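PDB 7A0H: F-actin-capping protein subunit alpha from Plasmodium berghei, which probably binds the fast-growing barbed ends of actin filaments as an asymmetric homodimer and blocks the exchange of actin subunits there. Local coordinates for residues L173-C178 with S248-V253; R117-N122 with N241-F246; S74-L79 with K86-V91. One frame throughout, in Å; residues are numbered along the deposited sequence.

Interaction 1: L173-C178 with S248-V253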
loop_
_atom_site.group_PDB
_atom_site.type_symbol
_atom_site.label_atom_id
_atom_site.label_comp_id
_atom_site.label_asym_id
_atom_site.label_seq_id
_atom_site.Cartn_x
_atom_site.Cartn_y
_atom_site.Cartn_z
ATOM N N LEU A 173 8.297 23.652 23.186
ATOM C CA LEU A 173 6.989 23.086 23.418
ATOM C C LEU A 173 6.562 22.309 22.181
ATOM O O LEU A 173 6.678 22.795 21.042
ATOM C CB LEU A 173 6.000 24.174 23.751
ATOM C CG LEU A 173 6.071 24.967 25.053
ATOM C CD1 LEU A 173 5.196 26.246 24.737
ATOM C CD2 LEU A 173 5.530 24.248 26.219
ATOM N N PHE A 174 5.998 21.151 22.435
ATOM C CA PHE A 174 5.554 20.256 21.405
ATOM C C PHE A 174 4.107 20.002 21.692
ATOM O O PHE A 174 3.775 19.547 22.798
ATOM C CB PHE A 174 6.347 18.988 21.422
ATOM C CG PHE A 174 6.002 18.025 20.278
ATOM C CD1 PHE A 174 6.413 18.316 18.998
ATOM C CD2 PHE A 174 5.274 16.855 20.506
ATOM C CE1 PHE A 174 6.145 17.448 17.932
ATOM C CE2 PHE A 174 4.995 15.940 19.440
ATOM C CZ PHE A 174 5.440 16.228 18.172
ATOM N N LEU A 175 3.258 20.385 20.727
ATOM C CA LEU A 175 1.800 20.343 20.867
ATOM C C LEU A 175 1.331 19.320 19.876
ATOM O O LEU A 175 1.768 19.356 18.707
ATOM C CB LEU A 175 1.104 21.697 20.547
ATOM C CG LEU A 175 1.397 22.956 21.385
ATOM C CD1 LEU A 175 2.649 23.597 20.842
ATOM C CD2 LEU A 175 0.217 23.975 21.456
ATOM N N LEU A 176 0.385 18.494 20.305
ATOM C CA LEU A 176 0.022 17.308 19.529
ATOM C C LEU A 176 -1.441 16.930 19.701
ATOM O O LEU A 176 -1.983 16.841 20.840
ATOM C CB LEU A 176 0.875 16.112 19.978
ATOM C CG LEU A 176 0.662 14.703 19.346
ATOM C CD1 LEU A 176 1.040 14.723 17.877
ATOM C CD2 LEU A 176 1.577 13.666 20.132
ATOM N N ILE A 177 -2.080 16.725 18.545
ATOM C CA ILE A 177 -3.468 16.247 18.499
ATOM C C ILE A 177 -3.519 14.905 17.733
ATOM O O ILE A 177 -2.983 14.811 16.620
ATOM C CB ILE A 177 -4.418 17.234 17.815
ATOM C CG1 ILE A 177 -4.356 18.616 18.463
ATOM C CG2 ILE A 177 -5.877 16.687 17.895
ATOM C CD1 ILE A 177 -5.240 19.788 17.623
ATOM N N CYS A 178 -4.300 13.991 18.271
ATOM C CA CYS A 178 -4.453 12.661 17.642
ATOM C C CYS A 178 -5.898 12.243 17.572
ATOM O O CYS A 178 -6.637 12.293 18.595
ATOM C CB CYS A 178 -3.713 11.547 18.489
ATOM S SG CYS A 178 -2.053 11.914 18.838
ATOM N N SER A 248 -2.795 31.264 23.008
ATOM C CA SER A 248 -3.869 31.608 22.061
ATOM C C SER A 248 -3.307 31.876 20.678
ATOM O O SER A 248 -3.870 31.400 19.696
ATOM C CB SER A 248 -4.654 32.810 22.594
ATOM O OG SER A 248 -5.657 32.378 23.542
ATOM N N SER A 249 -2.149 32.559 20.569
ATOM C CA SER A 249 -1.592 32.855 19.253
ATOM C C SER A 249 -1.150 31.585 18.531
ATOM O O SER A 249 -1.452 31.390 17.355
ATOM C CB SER A 249 -0.371 33.801 19.331
ATOM O OG SER A 249 -0.615 34.961 20.091
ATOM N N ILE A 250 -0.423 30.711 19.233
ATOM C CA ILE A 250 -0.064 29.408 18.665
ATOM C C ILE A 250 -1.311 28.647 18.253
ATOM O O ILE A 250 -1.434 28.175 17.120
ATOM C CB ILE A 250 0.750 28.591 19.681
ATOM C CG1 ILE A 250 2.102 29.203 19.859
ATOM C CG2 ILE A 250 0.950 27.127 19.129
ATOM C CD1 ILE A 250 2.778 28.629 21.016
ATOM N N LEU A 251 -2.287 28.577 19.165
ATOM C CA LEU A 251 -3.498 27.872 18.807
ATOM C C LEU A 251 -4.225 28.517 17.627
ATOM O O LEU A 251 -4.828 27.782 16.844
ATOM C CB LEU A 251 -4.467 27.737 20.000
ATOM C CG LEU A 251 -4.250 26.249 20.582
ATOM C CD1 LEU A 251 -4.512 25.128 19.532
ATOM C CD2 LEU A 251 -2.832 26.154 21.152
ATOM N N SER A 252 -4.085 29.850 17.384
ATOM C CA SER A 252 -4.814 30.423 16.221
ATOM C C SER A 252 -4.202 29.957 14.906
ATOM O O SER A 252 -4.917 29.687 13.937
ATOM C CB SER A 252 -4.881 31.977 16.265
ATOM O OG SER A 252 -5.320 32.485 14.995
ATOM N N VAL A 253 -2.885 29.830 14.858
ATOM C CA VAL A 253 -2.183 29.309 13.678
ATOM C C VAL A 253 -2.506 27.829 13.414
ATOM O O VAL A 253 -2.622 27.388 12.265
ATOM C CB VAL A 253 -0.675 29.455 13.905
ATOM C CG1 VAL A 253 0.046 28.795 12.740
ATOM C CG2 VAL A 253 -0.247 30.899 14.022
#
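Between 173-178 and 248-253, helix 243-266 meets strand 170-183 through three apolar side chains, Leu175 from the strand and Ile250 and Leu251 from the helix. One methyl group of the strand does most of the work. Leu175 CD2 lies 3.8 Å from Leu251 CD2 and 4.0 Å from Ile250 CG2, so it meets both helix residues at once. The side chains run at a slant to one another. Leu175 and Ile250 start out toward the opposite segment. Leu251 does not, yet its branch bends back and brings CD2 to the strand residue. Its chi1 of -99° lies well away from a staggered value. Ile250 uses its short branch: CG2 stands anti to the backbone N and faces the strand.

The setting is a five-stranded antiparallel sheet in which each strand pairs with the next along the chain. As in other capping proteins, long helices lie over such a sheet. Leu173, Leu175 and Ile177 project from the helix-covered face. Ile177 touches Leu124 and Tyr127 of helix 112-131. Phe174 and Leu176 project from the other face, and both touch Tyr57. Backbone bonds to Trp196 on one neighbouring strand and to Tyr163 on the other hold this part of the strand in the sheet. The disulfide Cys158-Cys179 ties strand 154-167 to the same strand.

No hydrogen bond joins the two segments. The nearest pair of CA atoms, Leu175 and Leu251, is 9.4 Å apart, a gap filled by side chains. On the helix side away from strand 170-183, next to Val237, Ser249 OG bonds to the backbone O of Asn245.

Interaction 2: R117-N122 with N241-F246; sequences RVACNN and NDIENF
Ala119 meets Ile243 and Glu244 where helix 112-131 passes the start of helix 243-266. Ala119 CB lies 3.7 Å from Ile243 CG2. The same methyl rests 4.4 Å from Glu244 CA, on the backbone itself. The short side chain lets the helices come close: the CA atoms of Ala119 and Glu244 are 5.6 Å apart. Ile243 CG2 is the branch anti to the backbone N. Ile243 also touches Ile112 and Tyr116 of helix 112-131.

Next to this pair, Cys120 SG sits at the edge of the Phe246 ring, 4.2 Å from CE2. The sulfur is 88° off the ring normal, so it is almost in the ring plane. Phe246 extends with CG anti to the backbone N (chi1 179°), which carries the ring across to the cysteine.

Further out, other groups set the ring and the helix start. Tyr116 meets Phe246 edge-to-face, and Phe200 also touches it. Ala247 continues the small-residue surface against Ala119 and Cys120. Asp242 is the N-cap of helix 243-266. Its OD1 accepts from Asn245 N at 2.7 Å, nearly along the C-O axis. This fixes the first turn that carries Ile243 and Phe246. On the solvent side, Glu244 OE2 forms a long, weak ion pair with Lys123. The side-chain hydrogen bonds of Arg117 reach other parts of the chain.

No hydrogen bond crosses between the two segments. The contact therefore rests on the fit of apolar groups, with a sulfur placed where the ring's slightly positive edge may attract it weakly.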
loop_
_atom_site.group_PDB
_atom_site.type_symbol
_atom_site.label_atom_id
_atom_site.label_comp_id
_atom_site.label_asym_id
_atom_site.label_seq_id
_atom_site.Cartn_x
_atom_site.Cartn_y
_atom_site.Cartn_z
ATOM N N ARG A 117 3.432 25.477 29.257
ATOM C CA ARG A 117 2.878 24.173 28.871
ATOM C C ARG A 117 1.436 24.063 29.328
ATOM O O ARG A 117 0.558 23.566 28.588
ATOM C CB ARG A 117 3.736 23.020 29.479
ATOM C CG ARG A 117 3.404 21.565 28.863
ATOM C CD ARG A 117 3.813 20.373 29.787
ATOM N NE ARG A 117 2.952 20.378 30.955
ATOM C CZ ARG A 117 1.682 19.988 30.975
ATOM N NH1 ARG A 117 1.087 19.485 29.897
ATOM N NH2 ARG A 117 1.030 20.087 32.119
ATOM N N VAL A 118 1.185 24.471 30.565
ATOM C CA VAL A 118 -0.177 24.361 31.085
ATOM C C VAL A 118 -1.108 25.204 30.210
ATOM O O VAL A 118 -2.165 24.716 29.765
ATOM C CB VAL A 118 -0.244 24.770 32.551
ATOM C CG1 VAL A 118 -1.653 24.937 32.986
ATOM C CG2 VAL A 118 0.454 23.642 33.515
ATOM N N ALA A 119 -0.707 26.472 29.932
ATOM C CA ALA A 119 -1.539 27.363 29.127
ATOM C C ALA A 119 -1.721 26.799 27.717
ATOM O O ALA A 119 -2.829 26.798 27.150
ATOM C CB ALA A 119 -0.893 28.762 29.024
ATOM N N CYS A 120 -0.631 26.372 27.096
ATOM C CA CYS A 120 -0.823 25.779 25.788
ATOM C C CYS A 120 -1.696 24.533 25.853
ATOM O O CYS A 120 -2.489 24.301 24.940
ATOM C CB CYS A 120 0.473 25.433 25.166
ATOM S SG CYS A 120 1.509 26.825 24.608
ATOM N N ASN A 121 -1.653 23.805 26.967
ATOM C CA ASN A 121 -2.466 22.603 27.107
ATOM C C ASN A 121 -3.949 22.960 27.154
ATOM O O ASN A 121 -4.787 22.321 26.497
ATOM C CB ASN A 121 -2.059 21.852 28.395
ATOM C CG ASN A 121 -2.995 20.722 28.705
ATOM O OD1 ASN A 121 -2.927 19.686 28.060
ATOM N ND2 ASN A 121 -3.938 20.945 29.613
ATOM N N ASN A 122 -4.304 23.947 27.987
ATOM C CA ASN A 122 -5.707 24.366 28.103
ATOM C C ASN A 122 -6.282 24.892 26.801
ATOM O O ASN A 122 -7.429 24.582 26.455
ATOM C CB ASN A 122 -5.848 25.471 29.149
ATOM C CG ASN A 122 -5.329 25.016 30.463
ATOM O OD1 ASN A 122 -5.100 23.798 30.623
ATOM N ND2 ASN A 122 -5.132 25.924 31.390
ATOM N N ASN A 241 5.217 38.606 26.415
ATOM C CA ASN A 241 5.465 37.854 27.624
ATOM C C ASN A 241 4.198 37.402 28.338
ATOM O O ASN A 241 4.299 36.754 29.376
ATOM C CB ASN A 241 6.394 38.653 28.559
ATOM C CG ASN A 241 5.793 39.948 29.104
ATOM O OD1 ASN A 241 4.629 40.312 28.878
ATOM N ND2 ASN A 241 6.623 40.661 29.847
ATOM N N ASP A 242 3.005 37.708 27.830
ATOM C CA ASP A 242 1.789 37.194 28.467
ATOM C C ASP A 242 1.593 35.744 28.026
ATOM O O ASP A 242 1.422 35.503 26.827
ATOM C CB ASP A 242 0.567 38.048 28.093
ATOM C CG ASP A 242 -0.728 37.497 28.709
ATOM O OD1 ASP A 242 -1.360 36.620 28.081
ATOM O OD2 ASP A 242 -1.109 37.916 29.833
ATOM N N ILE A 243 1.560 34.809 28.997
ATOM C CA ILE A 243 1.677 33.377 28.723
ATOM C C ILE A 243 0.409 32.857 28.059
ATOM O O ILE A 243 0.443 32.125 27.041
ATOM C CB ILE A 243 2.045 32.599 30.012
ATOM C CG1 ILE A 243 3.477 32.999 30.431
ATOM C CG2 ILE A 243 1.938 31.052 29.807
ATOM C CD1 ILE A 243 3.911 32.509 31.802
ATOM N N GLU A 244 -0.727 33.289 28.559
ATOM C CA GLU A 244 -1.973 32.852 27.972
ATOM C C GLU A 244 -2.149 33.372 26.555
ATOM O O GLU A 244 -2.589 32.625 25.648
ATOM C CB GLU A 244 -3.092 33.350 28.849
ATOM C CG GLU A 244 -4.398 33.042 28.318
ATOM C CD GLU A 244 -5.557 33.445 29.237
ATOM O OE1 GLU A 244 -5.367 33.704 30.463
ATOM O OE2 GLU A 244 -6.665 33.554 28.657
ATOM N N ASN A 245 -1.789 34.622 26.311
ATOM C CA ASN A 245 -1.924 35.156 24.961
ATOM C C ASN A 245 -1.002 34.415 24.005
ATOM O O ASN A 245 -1.325 34.228 22.828
ATOM C CB ASN A 245 -1.597 36.651 24.922
ATOM C CG ASN A 245 -2.676 37.549 25.569
ATOM O OD1 ASN A 245 -3.788 37.105 25.886
ATOM N ND2 ASN A 245 -2.306 38.840 25.783
ATOM N N PHE A 246 0.187 34.046 24.501
ATOM C CA PHE A 246 1.137 33.202 23.764
ATOM C C PHE A 246 0.475 31.898 23.285
ATOM O O PHE A 246 0.511 31.582 22.114
ATOM C CB PHE A 246 2.358 32.941 24.678
ATOM C CG PHE A 246 3.471 32.024 24.069
ATOM C CD1 PHE A 246 4.623 32.580 23.513
ATOM C CD2 PHE A 246 3.349 30.622 24.089
ATOM C CE1 PHE A 246 5.640 31.784 22.986
ATOM C CE2 PHE A 246 4.331 29.800 23.509
ATOM C CZ PHE A 246 5.513 30.369 22.999
#

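Interaction 3: S74-L79 with K86-V91; sequences SKSGNL and KILANV
Leu79 is the tight part of this contact, lying between Leu88 and Asn90. Leu79 CB is 3.8 Å from Leu88 CB, and the two side chains cross at about a right angle. The other end of Leu79 reaches Asn90. Its CD2 stands over the flat face of the asparagine amide, 3.4 Å from ND2. Asn90 CG is anti to the backbone N (chi1 -160°), and this turns the amide under the leucine methyl. The backbones are close as well: Leu79 CA lies 3.4 Å from Ala89 O. Ala89 itself pairs with Tyr80 by backbone hydrogen bonding. Its methyl points away from 74-79, and the residue is buried.

The contact thins out toward Ser76. There Leu88 CD2 touches Ser76 OG at 3.6 Å, an apolar group against a hydroxyl. Beyond it the turn faces solvent. Gly77 is exposed, and the end of Asn78 leads away from strand 87-92. No hydrogen bond links the two segments directly.

The turn behind the leucine sets its backbone. Ser76 to Leu79 form a type II' beta turn, and Gly77 has the positive phi (59°) that suits its first central position. Ser76 N bonds to Leu79 O at 2.6 Å, and Leu79 N to Ser76 O at 2.7 Å. At the far end, Lys86 and Ile87 form a G1 beta bulge, and Lys86 NZ makes a salt bridge with Glu114. The whole is typical of a beta meander, whose first hairpin has a two-residue type II' turn, here in the small four-stranded antiparallel sheet of residues 75-103.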
loop_
_atom_site.group_PDB
_atom_site.type_symbol
_atom_site.label_atom_id
_atom_site.label_comp_id
_atom_site.label_asym_id
_atom_site.label_seq_id
_atom_site.Cartn_x
_atom_site.Cartn_y
_atom_site.Cartn_z
ATOM N N SER A 74 7.540 12.131 23.773
ATOM C CA SER A 74 7.148 11.688 25.094
ATOM C C SER A 74 8.197 10.788 25.739
ATOM O O SER A 74 8.105 10.578 26.945
ATOM C CB SER A 74 5.807 10.938 25.063
ATOM O OG SER A 74 5.816 9.794 24.199
ATOM N N LYS A 75 9.227 10.349 24.987
ATOM C CA LYS A 75 10.133 9.336 25.491
ATOM C C LYS A 75 10.838 9.859 26.716
ATOM O O LYS A 75 11.383 10.962 26.719
ATOM C CB LYS A 75 11.227 8.916 24.485
ATOM C CG LYS A 75 10.794 8.200 23.219
ATOM C CD LYS A 75 12.004 7.653 22.450
ATOM C CE LYS A 75 12.866 6.627 23.267
ATOM N NZ LYS A 75 12.116 5.546 23.983
ATOM N N SER A 76 10.869 9.050 27.742
ATOM C CA SER A 76 11.645 9.397 28.915
ATOM C C SER A 76 12.325 8.123 29.398
ATOM O O SER A 76 11.678 7.219 29.949
ATOM C CB SER A 76 10.734 10.014 29.966
ATOM O OG SER A 76 11.548 10.589 30.979
ATOM N N GLY A 77 13.638 8.079 29.220
ATOM C CA GLY A 77 14.381 6.836 29.438
ATOM C C GLY A 77 13.845 5.762 28.525
ATOM O O GLY A 77 13.841 5.863 27.287
ATOM N N ASN A 78 13.289 4.734 29.123
ATOM C CA ASN A 78 12.586 3.703 28.382
ATOM C C ASN A 78 11.094 3.786 28.628
ATOM O O ASN A 78 10.334 2.881 28.224
ATOM C CB ASN A 78 13.192 2.361 28.788
ATOM C CG ASN A 78 14.731 2.331 28.570
ATOM O OD1 ASN A 78 15.221 2.325 27.431
ATOM N ND2 ASN A 78 15.488 2.380 29.673
ATOM N N LEU A 79 10.669 4.855 29.302
ATOM C CA LEU A 79 9.290 5.169 29.671
ATOM C C LEU A 79 8.753 6.305 28.778
ATOM O O LEU A 79 9.432 6.842 27.887
ATOM C CB LEU A 79 9.241 5.485 31.184
ATOM C CG LEU A 79 9.992 4.442 32.115
ATOM C CD1 LEU A 79 9.890 4.671 33.596
ATOM C CD2 LEU A 79 9.522 3.026 31.902
ATOM N N LYS A 86 1.780 13.747 35.166
ATOM C CA LYS A 86 3.084 13.690 35.814
ATOM C C LYS A 86 3.406 12.253 36.206
ATOM O O LYS A 86 3.605 11.907 37.372
ATOM C CB LYS A 86 3.101 14.624 37.023
ATOM C CG LYS A 86 2.927 16.141 36.665
ATOM C CD LYS A 86 4.062 16.573 35.699
ATOM C CE LYS A 86 4.166 18.103 35.503
ATOM N NZ LYS A 86 3.056 18.703 34.706
ATOM N N ILE A 87 3.488 11.424 35.186
ATOM C CA ILE A 87 3.573 9.972 35.300
ATOM C C ILE A 87 4.445 9.527 34.141
ATOM O O ILE A 87 4.307 10.068 33.031
ATOM C CB ILE A 87 2.167 9.361 35.230
ATOM C CG1 ILE A 87 1.664 9.070 36.626
ATOM C CG2 ILE A 87 2.129 8.205 34.247
ATOM C CD1 ILE A 87 0.173 8.745 36.590
ATOM N N LEU A 88 5.417 8.661 34.423
ATOM C CA LEU A 88 6.144 7.938 33.396
ATOM C C LEU A 88 5.505 6.567 33.328
ATOM O O LEU A 88 5.368 5.887 34.359
ATOM C CB LEU A 88 7.625 7.775 33.731
ATOM C CG LEU A 88 8.361 9.077 34.080
ATOM C CD1 LEU A 88 9.770 8.811 34.660
ATOM C CD2 LEU A 88 8.498 9.977 32.875
ATOM N N ALA A 89 5.113 6.172 32.132
ATOM C CA ALA A 89 4.387 4.931 31.912
ATOM C C ALA A 89 5.330 3.992 31.193
ATOM O O ALA A 89 5.982 4.355 30.190
ATOM C CB ALA A 89 3.116 5.146 31.094
ATOM N N ASN A 90 5.404 2.788 31.712
ATOM C CA ASN A 90 6.148 1.722 31.068
ATOM C C ASN A 90 5.186 0.988 30.155
ATOM O O ASN A 90 4.119 0.563 30.598
ATOM C CB ASN A 90 6.738 0.801 32.118
ATOM C CG ASN A 90 7.858 0.011 31.572
ATOM O OD1 ASN A 90 7.848 -0.341 30.389
ATOM N ND2 ASN A 90 8.866 -0.226 32.386
ATOM N N VAL A 91 5.545 0.814 28.897
ATOM C CA VAL A 91 4.559 0.290 27.961
ATOM C C VAL A 91 4.969 -1.047 27.376
ATOM O O VAL A 91 6.152 -1.331 27.181
ATOM C CB VAL A 91 4.354 1.356 26.844
ATOM C CG1 VAL A 91 3.925 0.753 25.650
ATOM C CG2 VAL A 91 3.308 2.435 27.320
#

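Interaction 1 is buried, interaction 2 partly buried, and interaction 3 lies at the surface. Interactions 1 and 2 share helix 243-266. The first sets it on the large sheet and the second on helix 112-131. They also touch directly: Leu173 CD1 is 3.7 Å from Cys120 SG. Interaction 3 belongs to the separate small sheet. It meets interaction 2 only through charged ends, with Arg117 NH2 3.6 Å from Lys86 NZ. Both residues form salt bridges with Glu114. The chemistry follows the depth. Interaction 1 is methyl against methyl, interaction 2 adds sulfur and an aromatic ring, and interaction 3 mixes leucines with an amide and a hydroxyl.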